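Phenylalanine ammonia-lyase (PDB 1Y2M) catalyses the non-oxidative deamination of L-phenylalanine and L-tyrosine, releasing ammonia and leaving trans-cinnamate and p-coumarate respectively. Local coordinates at residues 181-184 / 185-189; 330-333 / 334-338; 503-506 / 507-510; 529-532 / 533-537; 615-618 / 619-623. All coordinates share one frame; numbering follows the deposited sequence.

Contact 1. Residues 181-184 / 185-189; sequences SAVR and LVVLE
Arg184 holds the N-cap position of helix 185-197, its side chain lying against Val186 and Val187 of the first turn. The Arg184 side chain leaves the backbone with CG anti to the carbonyl carbon and bends at its third torsion (chi3 -70°), which brings the guanidinium alongside the helix. Val186 CG1 sits 3.4 Å above one face of that flat group, displaced toward the rim, and comes within 3.5 Å of Arg184 NH1. Val186 turns CG1 into the crowded position between its own N and carbonyl carbon, chi1 67°. Val187 meets the guanidinium obliquely, with CG2 3.6 Å from Arg184 NH2. Glu264 holds the same group through a salt bridge to NE. With an alanine in place of Arg184, Glu264 would probably lose this charged mate and Val186 CG1 the flat group it lies over. The backbone carbonyl of this N-cap residue is shared by two weak bonds: Val187 N reaches Arg184 O at 3.0 Å but well bent (129°), Leu188 N at 3.3 Å and straighter. One residue before the cap, Val183 closes a hydrophobic staple, its CG1 lying 4.0 Å from Leu188 CD2. The same methyl meets Val187 CG1 at 3.6 Å, the two side chains crossing at about a right angle. Leu176 of helix 162-176 packs on both Val183 and Leu188, while Val183 O is buried with no partner in the model.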
# COMPACT_ATOMS: atom_id res chain seq x y z
N SER B 181 -6.76 -9.36 38.21
CA SER B 181 -7.74 -8.44 37.72
C SER B 181 -8.87 -8.01 38.67
O SER B 181 -9.47 -6.97 38.43
CB SER B 181 -8.36 -9.03 36.47
OG SER B 181 -7.39 -9.42 35.52
N ALA B 182 -9.15 -8.79 39.73
CA ALA B 182 -10.17 -8.44 40.73
C ALA B 182 -11.57 -8.37 40.16
O ALA B 182 -12.40 -7.57 40.56
CB ALA B 182 -9.81 -7.15 41.46
N VAL B 183 -11.85 -9.29 39.24
CA VAL B 183 -13.22 -9.48 38.75
C VAL B 183 -13.80 -10.73 39.42
O VAL B 183 -13.14 -11.78 39.44
CB VAL B 183 -13.22 -9.63 37.22
CG1 VAL B 183 -14.65 -9.91 36.72
CG2 VAL B 183 -12.66 -8.34 36.52
N ARG B 184 -15.02 -10.63 39.96
CA ARG B 184 -15.60 -11.77 40.66
C ARG B 184 -15.90 -12.97 39.77
O ARG B 184 -16.22 -12.85 38.60
CB ARG B 184 -16.90 -11.40 41.34
CG ARG B 184 -16.82 -10.30 42.43
CD ARG B 184 -18.23 -9.83 42.77
NE ARG B 184 -18.78 -9.08 41.65
CZ ARG B 184 -20.07 -8.95 41.35
NH1 ARG B 184 -21.02 -9.47 42.11
NH2 ARG B 184 -20.41 -8.24 40.27
N LEU B 185 -15.86 -14.14 40.40
CA LEU B 185 -16.21 -15.37 39.74
C LEU B 185 -17.62 -15.33 39.16
O LEU B 185 -17.83 -15.80 38.04
CB LEU B 185 -16.10 -16.54 40.71
CG LEU B 185 -16.36 -17.91 40.12
CD1 LEU B 185 -15.36 -18.23 39.02
CD2 LEU B 185 -16.31 -18.96 41.24
N VAL B 186 -18.56 -14.73 39.87
CA VAL B 186 -19.92 -14.63 39.36
C VAL B 186 -20.00 -13.91 38.00
O VAL B 186 -20.86 -14.25 37.15
CB VAL B 186 -20.84 -13.98 40.40
CG1 VAL B 186 -20.50 -12.55 40.63
CG2 VAL B 186 -22.27 -14.13 39.97
N VAL B 187 -19.13 -12.93 37.79
CA VAL B 187 -19.04 -12.22 36.52
C VAL B 187 -18.52 -13.17 35.41
O VAL B 187 -19.01 -13.18 34.27
CB VAL B 187 -18.16 -10.96 36.65
CG1 VAL B 187 -17.90 -10.31 35.30
CG2 VAL B 187 -18.81 -9.99 37.57
N LEU B 188 -17.49 -13.95 35.73
CA LEU B 188 -16.94 -14.87 34.75
C LEU B 188 -17.97 -15.92 34.41
O LEU B 188 -18.16 -16.26 33.22
CB LEU B 188 -15.66 -15.55 35.28
CG LEU B 188 -14.56 -14.60 35.78
CD1 LEU B 188 -13.27 -15.46 36.00
CD2 LEU B 188 -14.33 -13.43 34.89
N GLU B 189 -18.68 -16.40 35.43
CA GLU B 189 -19.80 -17.31 35.22
C GLU B 189 -20.92 -16.72 34.37
O GLU B 189 -21.60 -17.45 33.67
CB GLU B 189 -20.35 -17.81 36.58
CG GLU B 189 -19.35 -18.70 37.28
CD GLU B 189 -19.87 -19.16 38.66
OE1 GLU B 189 -20.75 -18.48 39.26
OE2 GLU B 189 -19.34 -20.17 39.17

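Contact 2. Residues 330-333 / 334-338; sequences GNIR and KLLEG
Lys334 N bonds to Gly330 O at 2.9 Å, one of the i to i+4 links of the last turn of helix 323-336. Lys334 also rests its CB against that carbonyl, 3.3 Å from Gly330 O, and its side chain touches Arg661. One face of the Arg333 guanidinium lies against Gly330 CA, offset toward the rim, and NH1 is tied to Phe311 O. Next comes Leu335, whose N bonds to Asn331 O at 3.0 Å. Its CG, swung to the backbone-N side (chi1 -64°), leans on the same oxygen, and its side chain packs on helix 273-303 at Ser295 and Ala298. Leu336 N makes a normal bond to Ile332 O at 3.0 Å and a weak one to Arg333 O. Its side chain runs beside that of Ile332, both pointing the same way, and Leu336 CD1 meets Ile332 CG2 at 3.8 Å. This pair faces helix 273-303 as well, Ile332 on Thr297 and Leu336 on Glu302. At Glu337 the chain leaves helical angles, and the ladder frays: Glu337 N reaches Arg333 O at 3.2 Å in a weak, bent bond. Ser659 OG picks up the carbonyl oxygens of Leu335 and Glu337 at this end. The carboxylate of Glu337 stays clear of the Arg333 charge, but Glu337 CG presses to 3.3 Å from Arg333 O.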
# COMPACT_ATOMS: atom_id res chain seq x y z
N GLY B 330 8.98 -31.94 2.04
CA GLY B 330 8.64 -33.26 2.59
C GLY B 330 7.16 -33.57 2.47
O GLY B 330 6.79 -34.72 2.19
N ASN B 331 6.29 -32.60 2.73
CA ASN B 331 4.84 -32.81 2.56
C ASN B 331 4.52 -33.13 1.12
O ASN B 331 3.84 -34.11 0.84
CB ASN B 331 4.04 -31.57 2.98
CG ASN B 331 4.02 -31.34 4.49
OD1 ASN B 331 4.24 -32.26 5.27
ND2 ASN B 331 3.66 -30.08 4.90
N ILE B 332 5.07 -32.35 0.19
CA ILE B 332 4.77 -32.57 -1.22
C ILE B 332 5.42 -33.89 -1.70
O ILE B 332 4.82 -34.65 -2.45
CB ILE B 332 5.18 -31.37 -2.08
CG1 ILE B 332 4.38 -30.13 -1.66
CG2 ILE B 332 5.01 -31.66 -3.55
CD1 ILE B 332 4.96 -28.87 -2.23
N ARG B 333 6.64 -34.18 -1.25
CA ARG B 333 7.27 -35.45 -1.55
C ARG B 333 6.37 -36.64 -1.11
O ARG B 333 6.15 -37.57 -1.88
CB ARG B 333 8.65 -35.51 -0.83
CG ARG B 333 9.46 -36.79 -1.12
CD ARG B 333 10.91 -36.70 -0.67
NE ARG B 333 11.05 -36.57 0.80
CZ ARG B 333 11.41 -35.45 1.45
NH1 ARG B 333 11.64 -34.27 0.81
NH2 ARG B 333 11.52 -35.48 2.77
N LYS B 334 5.86 -36.55 0.10
CA LYS B 334 4.97 -37.58 0.67
C LYS B 334 3.75 -37.77 -0.22
O LYS B 334 3.40 -38.89 -0.59
CB LYS B 334 4.57 -37.22 2.09
CG LYS B 334 3.50 -38.16 2.65
CD LYS B 334 3.80 -38.67 4.05
CE LYS B 334 3.83 -37.61 5.07
NZ LYS B 334 3.91 -38.22 6.44
N LEU B 335 3.13 -36.66 -0.60
CA LEU B 335 1.93 -36.72 -1.43
C LEU B 335 2.20 -37.33 -2.79
O LEU B 335 1.30 -37.97 -3.33
CB LEU B 335 1.33 -35.34 -1.61
CG LEU B 335 0.80 -34.66 -0.34
CD1 LEU B 335 0.36 -33.29 -0.69
CD2 LEU B 335 -0.37 -35.46 0.28
N LEU B 336 3.38 -37.08 -3.39
CA LEU B 336 3.68 -37.60 -4.73
C LEU B 336 4.16 -39.05 -4.78
O LEU B 336 4.20 -39.65 -5.87
CB LEU B 336 4.70 -36.70 -5.47
CG LEU B 336 4.13 -35.30 -5.77
CD1 LEU B 336 5.22 -34.35 -6.28
CD2 LEU B 336 2.98 -35.42 -6.76
N GLU B 337 4.51 -39.63 -3.64
CA GLU B 337 4.94 -41.03 -3.63
C GLU B 337 3.85 -41.89 -4.19
O GLU B 337 2.69 -41.75 -3.82
CB GLU B 337 5.26 -41.50 -2.23
CG GLU B 337 6.49 -40.84 -1.75
CD GLU B 337 7.45 -41.75 -1.05
OE1 GLU B 337 7.23 -42.99 -1.02
OE2 GLU B 337 8.44 -41.18 -0.56
N GLY B 338 4.24 -42.76 -5.10
CA GLY B 338 3.27 -43.69 -5.66
C GLY B 338 2.47 -43.15 -6.83
O GLY B 338 1.70 -43.91 -7.45

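Contact 3. Residues 503-506 / 507-510; sequences NSLA and LISA
Two firm backbone bonds start helix 506-560: Ala510 N to Ala506 O at 2.8 Å, and Ser509 N to Leu505 O at 2.9 Å. The second is almost straight, 171° at the hydrogen. Leu505 is the N-cap, and just before it an ST turn shapes the entry: Ser504 OG accepts from Ala506 N at 3.1 Å. That hydroxyl oxygen also bonds to Ser210 O. The Ser210 hydroxyl in turn bonds to Leu507 N, and Leu505 pairs through its backbone with Ile209, so the loop just ahead of the imidazolinone-forming Ala211 is stitched to the helix start. Ser509 holds its OG opposite its own backbone N, chi1 -167°, which directs it to Glu423 and Arg426 of helix 416-443. With both of these bonded to it, the buried hydroxyl is well satisfied. Its CB meanwhile rests against the preceding turn, 3.6 Å from both Leu505 O and Ala506 O.

Packing spreads outward from this polar core. Ala506 touches Val418 and Ala419 of helix 416-443 and Ser275 of helix 273-303, while Leu507 and Ala510 both touch Met278 of the latter. Ala510 CB comes to 3.4 Å from Ala506 O. On another side Leu505 packs on Ser479 of a neighbouring subunit. Leu505 and Ile508 run side by side, pointing the same way, and touch through a single methyl each: Leu505 CD2 lies 3.9 Å from Ile508 CD1.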
# COMPACT_ATOMS: atom_id res chain seq x y z
N ASN B 503 -1.60 2.84 18.83
CA ASN B 503 -2.70 1.88 19.00
C ASN B 503 -2.51 0.79 17.95
O ASN B 503 -2.06 1.09 16.85
CB ASN B 503 -4.06 2.53 18.91
CG ASN B 503 -4.17 3.46 17.72
OD1 ASN B 503 -4.53 3.03 16.63
ND2 ASN B 503 -3.93 4.74 17.95
N SER B 504 -2.80 -0.47 18.31
CA SER B 504 -2.39 -1.62 17.51
C SER B 504 -3.16 -1.84 16.20
O SER B 504 -2.60 -2.51 15.26
CB SER B 504 -2.43 -2.93 18.30
OG SER B 504 -3.75 -3.40 18.43
N LEU B 505 -4.43 -1.44 16.18
CA LEU B 505 -5.32 -1.70 15.04
C LEU B 505 -5.47 -3.22 14.74
O LEU B 505 -5.83 -3.63 13.61
CB LEU B 505 -4.86 -0.94 13.79
CG LEU B 505 -4.70 0.56 13.96
CD1 LEU B 505 -4.11 1.10 12.65
CD2 LEU B 505 -6.09 1.12 14.30
N ALA B 506 -5.33 -4.04 15.79
CA ALA B 506 -5.33 -5.50 15.60
C ALA B 506 -6.66 -5.98 15.01
O ALA B 506 -6.65 -6.86 14.17
CB ALA B 506 -5.05 -6.23 16.88
N LEU B 507 -7.80 -5.48 15.52
CA LEU B 507 -9.07 -6.03 15.06
C LEU B 507 -9.30 -5.72 13.57
O LEU B 507 -9.83 -6.54 12.81
CB LEU B 507 -10.26 -5.55 15.90
CG LEU B 507 -11.56 -6.24 15.46
CD1 LEU B 507 -11.57 -7.79 15.61
CD2 LEU B 507 -12.69 -5.65 16.25
N ILE B 508 -8.94 -4.49 13.20
CA ILE B 508 -9.05 -4.09 11.76
C ILE B 508 -8.14 -5.00 10.92
O ILE B 508 -8.51 -5.53 9.87
CB ILE B 508 -8.75 -2.64 11.51
CG1 ILE B 508 -9.70 -1.72 12.29
CG2 ILE B 508 -8.84 -2.30 10.01
CD1 ILE B 508 -9.21 -0.26 12.36
N SER B 509 -6.91 -5.16 11.39
CA SER B 509 -6.00 -6.07 10.68
C SER B 509 -6.61 -7.50 10.58
O SER B 509 -6.58 -8.11 9.49
CB SER B 509 -4.61 -6.09 11.33
OG SER B 509 -3.70 -6.72 10.45
N ALA B 510 -7.15 -8.02 11.69
CA ALA B 510 -7.76 -9.36 11.73
C ALA B 510 -8.90 -9.50 10.71
O ALA B 510 -9.08 -10.54 10.04
CB ALA B 510 -8.17 -9.71 13.10

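Contact 4. Residues 529-532 / 533-537; sequences YCVL and QAIDL
Val531 and Ile535 meet one turn apart in a local i to i+4 contact, wholly buried in the interior of the long helix 506-560. What joins the two turns is mostly backbone. Ala534 N bonds to Cys530 O at 2.9 Å, Ile535 N to Val531 O at 2.8 Å and Asp536 N to Leu532 O at 3.0 Å. Gln533 N stretches to Tyr529 O in a longer, weak bond.

Side chains of the later turn lie back on these carbonyls. Ile535 does so most plainly: its CG1 branch, beside the backbone N (chi1 -78°), comes to 3.2 Å from Val531 O, and CD1 follows over the same oxygen. Methyl contact between the two residues is looser, 4.3 Å from Val531 CG2 to Ile535 CD1. Gln533 sets its CB 3.4 Å from Cys530 O, then bends at its second torsion (chi2 86°) and turns its amide away from the helix. There OE1 accepts from Arg678 N and NE2 donates to Leu456 O, so both ends of the buried amide are used. Asp536 is likewise satisfied, by Arg670 in a salt bridge and by the hydroxyls of Tyr666 and Ser652, while its CG lies 3.6 Å from Leu532 O. Tyr529 OH bonds to His466.

Three helices surround the segment: Met443 of 416-443 touches Cys530, Val531 and Ala534, Met299 of 273-303 touches Leu532 and Ile535, and Tyr666 of 662-672 touches the same pair. A regular alpha-helical ladder sheathed by other helices is what the central helical bundle of the PAL/histidase fold is built from.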
# COMPACT_ATOMS: atom_id res chain seq x y z
N TYR B 529 -11.00 -27.38 -8.40
CA TYR B 529 -11.95 -27.74 -9.47
C TYR B 529 -11.18 -28.07 -10.74
O TYR B 529 -11.41 -29.10 -11.38
CB TYR B 529 -12.95 -26.61 -9.70
CG TYR B 529 -13.85 -26.88 -10.88
CD1 TYR B 529 -15.07 -27.53 -10.72
CD2 TYR B 529 -13.47 -26.50 -12.14
CE1 TYR B 529 -15.87 -27.80 -11.80
CE2 TYR B 529 -14.27 -26.80 -13.24
CZ TYR B 529 -15.45 -27.43 -13.07
OH TYR B 529 -16.24 -27.70 -14.19
N CYS B 530 -10.27 -27.16 -11.12
CA CYS B 530 -9.54 -27.30 -12.41
C CYS B 530 -8.58 -28.49 -12.44
O CYS B 530 -8.53 -29.25 -13.42
CB CYS B 530 -8.84 -26.06 -12.79
SG CYS B 530 -9.87 -24.63 -13.11
N VAL B 531 -7.80 -28.65 -11.36
CA VAL B 531 -6.79 -29.71 -11.35
C VAL B 531 -7.46 -31.07 -11.48
O VAL B 531 -6.91 -32.00 -12.05
CB VAL B 531 -5.81 -29.59 -10.13
CG1 VAL B 531 -6.47 -30.16 -8.85
CG2 VAL B 531 -4.49 -30.30 -10.41
N LEU B 532 -8.65 -31.24 -10.90
CA LEU B 532 -9.32 -32.54 -10.98
C LEU B 532 -9.77 -32.82 -12.42
O LEU B 532 -9.64 -33.95 -12.89
CB LEU B 532 -10.53 -32.58 -10.04
CG LEU B 532 -10.16 -32.39 -8.59
CD1 LEU B 532 -11.41 -32.20 -7.78
CD2 LEU B 532 -9.27 -33.54 -8.04
N GLN B 533 -10.28 -31.78 -13.09
CA GLN B 533 -10.58 -31.92 -14.53
C GLN B 533 -9.35 -32.29 -15.30
O GLN B 533 -9.39 -33.23 -16.13
CB GLN B 533 -11.17 -30.66 -15.11
CG GLN B 533 -11.50 -30.80 -16.61
CD GLN B 533 -12.87 -31.40 -16.93
OE1 GLN B 533 -13.60 -31.92 -16.07
NE2 GLN B 533 -13.21 -31.34 -18.23
N ALA B 534 -8.25 -31.59 -15.04
CA ALA B 534 -6.99 -31.88 -15.75
C ALA B 534 -6.54 -33.32 -15.49
O ALA B 534 -6.10 -34.03 -16.40
CB ALA B 534 -5.92 -30.90 -15.30
N ILE B 535 -6.67 -33.77 -14.24
CA ILE B 535 -6.30 -35.16 -13.86
C ILE B 535 -7.11 -36.19 -14.67
O ILE B 535 -6.60 -37.15 -15.17
CB ILE B 535 -6.47 -35.38 -12.36
CG1 ILE B 535 -5.27 -34.75 -11.65
CG2 ILE B 535 -6.58 -36.80 -12.02
CD1 ILE B 535 -5.42 -34.53 -10.16
N ASP B 536 -8.42 -35.97 -14.76
CA ASP B 536 -9.26 -36.86 -15.54
C ASP B 536 -8.89 -36.83 -17.03
O ASP B 536 -8.89 -37.86 -17.68
CB ASP B 536 -10.70 -36.44 -15.30
CG ASP B 536 -11.24 -36.96 -14.00
OD1 ASP B 536 -10.76 -38.01 -13.48
OD2 ASP B 536 -12.23 -36.35 -13.48
N LEU B 537 -8.59 -35.66 -17.58
CA LEU B 537 -8.19 -35.56 -19.00
C LEU B 537 -6.84 -36.23 -19.25
O LEU B 537 -6.59 -36.88 -20.31
CB LEU B 537 -8.17 -34.11 -19.46
CG LEU B 537 -9.56 -33.44 -19.51
CD1 LEU B 537 -9.42 -31.92 -19.83
CD2 LEU B 537 -10.46 -34.13 -20.50

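Contact 5. Residues 615-618 / 619-623; sequences TSLS and LAAVN
Ser618 O takes two N-H groups from the first turn of helix 619-646. Val622 N makes the sound bond, 3.0 Å from Ser618 O and 165° at the hydrogen, whereas Ala621 N gives it a weak one. Ala621 N has a better acceptor in the serine side chain: Ser618 OG lies 2.9 Å away, with 148° at the hydrogen. That hydroxyl oxygen gets there because it sits between the backbone N and the carbonyl carbon of its own residue (chi1 72°), folded in over the helix end. The methyl of Ala621 closes in on the same oxygen, its CB 3.3 Å from Ser618 OG, and Ala620 CB stands a little farther off. If a valine stood in place of Ser618, Ala621 N would probably keep just its weak bond to the carbonyl, and the helix end would lose its side-chain cap.

Leu617, the residue before the cap, reaches the same turn with carbon alone. Its CD2 touches Ala621 CB at 4.1 Å, and its CB lies 4.3 Å from Val622 CG2; Ala563 and Leu612 pack on its side chain too. At the same helix start, Leu619 meets Leu619 of another subunit and Ala620 meets Ser613 of that subunit, placing the turn at a tetramer contact. A serine N-cap bonding to the N-H three residues on, with Leu617, just before the cap, touching Val622, four residues after it, fits an N-terminal cap with a hydrophobic staple.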
# COMPACT_ATOMS: atom_id res chain seq x y z
N THR B 615 12.69 -47.36 -50.15
CA THR B 615 11.69 -48.39 -50.49
C THR B 615 10.86 -48.09 -51.73
O THR B 615 10.87 -46.99 -52.28
CB THR B 615 10.71 -48.60 -49.34
OG1 THR B 615 9.83 -47.46 -49.21
CG2 THR B 615 11.47 -48.86 -48.02
N SER B 616 10.07 -49.08 -52.12
CA SER B 616 9.29 -49.02 -53.33
C SER B 616 7.86 -48.45 -53.12
O SER B 616 7.06 -48.45 -54.06
CB SER B 616 9.20 -50.43 -53.93
OG SER B 616 8.57 -51.26 -52.99
N LEU B 617 7.56 -47.98 -51.92
CA LEU B 617 6.22 -47.51 -51.57
C LEU B 617 5.78 -46.36 -52.44
O LEU B 617 6.53 -45.43 -52.66
CB LEU B 617 6.15 -47.07 -50.12
CG LEU B 617 6.15 -48.28 -49.16
CD1 LEU B 617 6.51 -47.89 -47.73
CD2 LEU B 617 4.79 -49.04 -49.23
N SER B 618 4.54 -46.40 -52.89
CA SER B 618 3.98 -45.26 -53.59
C SER B 618 3.50 -44.17 -52.65
O SER B 618 3.17 -44.40 -51.47
CB SER B 618 2.82 -45.72 -54.43
OG SER B 618 1.72 -46.04 -53.60
N LEU B 619 3.38 -42.95 -53.17
CA LEU B 619 2.80 -41.88 -52.38
C LEU B 619 1.38 -42.24 -52.00
O LEU B 619 0.97 -41.98 -50.87
CB LEU B 619 2.84 -40.53 -53.10
CG LEU B 619 4.25 -40.02 -53.40
CD1 LEU B 619 4.20 -38.58 -53.94
CD2 LEU B 619 5.02 -40.02 -52.13
N ALA B 620 0.67 -42.94 -52.89
CA ALA B 620 -0.71 -43.33 -52.58
C ALA B 620 -0.75 -44.24 -51.33
O ALA B 620 -1.65 -44.15 -50.49
CB ALA B 620 -1.34 -44.04 -53.77
N ALA B 621 0.23 -45.13 -51.24
CA ALA B 621 0.33 -46.10 -50.14
C ALA B 621 0.65 -45.43 -48.83
O ALA B 621 0.07 -45.75 -47.78
CB ALA B 621 1.35 -47.13 -50.46
N VAL B 622 1.58 -44.47 -48.87
CA VAL B 622 1.89 -43.69 -47.68
C VAL B 622 0.69 -42.85 -47.28
O VAL B 622 0.35 -42.76 -46.09
CB VAL B 622 3.16 -42.83 -47.84
CG1 VAL B 622 3.40 -42.07 -46.58
CG2 VAL B 622 4.34 -43.73 -48.12
N ASN B 623 0.01 -42.24 -48.25
CA ASN B 623 -1.15 -41.40 -47.90
C ASN B 623 -2.27 -42.26 -47.29
O ASN B 623 -2.98 -41.85 -46.37
CB ASN B 623 -1.65 -40.65 -49.12
CG ASN B 623 -2.68 -39.56 -48.78
OD1 ASN B 623 -2.46 -38.73 -47.91
ND2 ASN B 623 -3.78 -39.54 -49.53

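Contacts 1 to 5 follow one another along the chain without interleaving, and none touches another. Contacts 1, 3 and 5 mark helix starts, contact 2 a helix end, and contact 4 the interior of a helix. Contacts 3 and 4 share helix 506-560 yet have centres about 40 Å apart, on opposite sides of the chain's centre. Contact 4 comes nearest to contact 2, with nearest atoms about 9 Å apart, and both pack on helix 273-303, as contact 3 does too. Contacts 1 and 5 lie farthest apart, about 97 Å between centres, which reflects how elongated this largely helical subunit is. Contacts 3 and 5 also meet other subunits of the tetramer.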